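Multiple antibiotic resistance protein MarR (Escherichia coli, PDB 1JGS) represses transcription of the marRAB operon, which is involved in activating antibiotic resistance and oxidative stress genes, by binding to the marO operator. Local coordinates at residues K119-A123 with D124-T128. Sequence-based numbering, arbitrary orientation.
Sequences KNLTA and DEVAT
Leu121 and Glu125 meet in a tight turn between helix 96-118 and helix 126-134: the backbone N of Glu125 donates to Leu121 O at 2.9 Å, with an N-H...O angle of 147°, although Glu125 N is too close to a neighbouring atom in the model, so the details of this bond are doubtful. Leu121 supplies the hydrophobic contact. With chi1 at 84° its side chain is turned so that the CD1 branch comes alongside Val126, 3.4 Å from the backbone N of Val126 and 3.9 Å from its CG2 methyl. Branched apolar side chains suit these two buried places, and Leu121 also packs on Val136 of the second subunit. Asp124 brings its carboxylate close to the same carbonyl: OD1 lies 3.2 Å from Leu121 O, and as both are acceptors they cannot bond to each other. The salt bridge from OD1 to Lys135 of the second subunit probably offsets this crowding of negative charge, so a short acidic side chain serves well here. The hydroxyl of Thr128 reaches back to Asp124 O in a weak 3.4 Å hydrogen bond, while Thr122 OG1 bonds Thr118 O at the end of the preceding helix. Apolar packing of Leu121 on Val126, together with the charge pairing of Asp124 and Lys135 of the second subunit, thus ties the interhelical connection to the partner chain of the MarR dimer.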
# COMPACT_ATOMS: atom_id res chain seq x y z
N LYS A 119 16.16 13.90 -3.18
CA LYS A 119 17.61 13.92 -3.35
C LYS A 119 18.12 14.24 -4.76
O LYS A 119 19.14 14.92 -4.91
CB LYS A 119 18.23 12.59 -2.91
CG LYS A 119 18.00 11.43 -3.87
CD LYS A 119 18.82 10.20 -3.45
CE LYS A 119 18.58 9.00 -4.36
NZ LYS A 119 19.39 7.83 -3.92
N ASN A 120 17.42 13.77 -5.78
CA ASN A 120 17.87 14.02 -7.14
C ASN A 120 16.94 14.75 -8.10
O ASN A 120 17.36 15.16 -9.17
CB ASN A 120 18.35 12.71 -7.79
CG ASN A 120 17.43 11.54 -7.51
OD1 ASN A 120 17.75 10.39 -7.84
ND2 ASN A 120 16.28 11.81 -6.90
N LEU A 121 15.68 14.95 -7.74
CA LEU A 121 14.83 15.66 -8.69
C LEU A 121 14.75 17.15 -8.35
O LEU A 121 14.28 17.95 -9.15
CB LEU A 121 13.43 15.04 -8.74
CG LEU A 121 12.35 15.42 -7.72
CD1 LEU A 121 11.95 16.88 -7.89
CD2 LEU A 121 11.14 14.53 -7.95
N THR A 122 15.25 17.51 -7.16
CA THR A 122 15.23 18.90 -6.68
C THR A 122 15.39 19.96 -7.78
O THR A 122 14.71 21.00 -7.75
CB THR A 122 16.33 19.15 -5.62
OG1 THR A 122 16.20 18.19 -4.56
CG2 THR A 122 16.18 20.55 -5.02
N ALA A 123 16.30 19.72 -8.72
CA ALA A 123 16.52 20.66 -9.81
C ALA A 123 15.19 20.86 -10.53
O ALA A 123 14.67 21.97 -10.61
CB ALA A 123 17.56 20.11 -10.77
N ASP A 124 14.65 19.76 -11.08
CA ASP A 124 13.35 19.78 -11.75
C ASP A 124 12.33 20.39 -10.81
O ASP A 124 11.27 20.88 -11.24
CB ASP A 124 12.92 18.36 -12.13
CG ASP A 124 14.05 17.62 -12.82
OD1 ASP A 124 15.13 17.47 -12.22
OD2 ASP A 124 13.83 17.20 -13.98
N GLU A 125 12.62 20.33 -9.49
CA GLU A 125 11.85 21.02 -8.39
C GLU A 125 10.62 20.36 -7.78
O GLU A 125 9.54 20.40 -8.37
CB GLU A 125 11.41 22.36 -8.93
CG GLU A 125 10.98 23.21 -7.76
CD GLU A 125 12.07 23.20 -6.72
OE1 GLU A 125 11.78 22.93 -5.53
OE2 GLU A 125 13.23 23.45 -7.08
N VAL A 126 10.72 19.72 -6.59
CA VAL A 126 9.60 18.96 -5.95
C VAL A 126 8.21 19.60 -6.08
O VAL A 126 7.19 18.93 -6.07
CB VAL A 126 9.96 18.70 -4.48
CG1 VAL A 126 9.10 17.59 -3.89
CG2 VAL A 126 11.43 18.34 -4.35
N ALA A 127 8.24 20.92 -6.16
CA ALA A 127 7.04 21.74 -6.29
C ALA A 127 6.27 21.42 -7.58
O ALA A 127 5.04 21.45 -7.59
CB ALA A 127 7.38 23.22 -6.24
N THR A 128 6.99 21.12 -8.66
CA THR A 128 6.34 20.79 -9.93
C THR A 128 5.69 19.40 -9.85
O THR A 128 4.54 19.22 -10.26
CB THR A 128 7.37 20.80 -11.06
OG1 THR A 128 8.07 22.06 -11.04
CG2 THR A 128 6.69 20.61 -12.42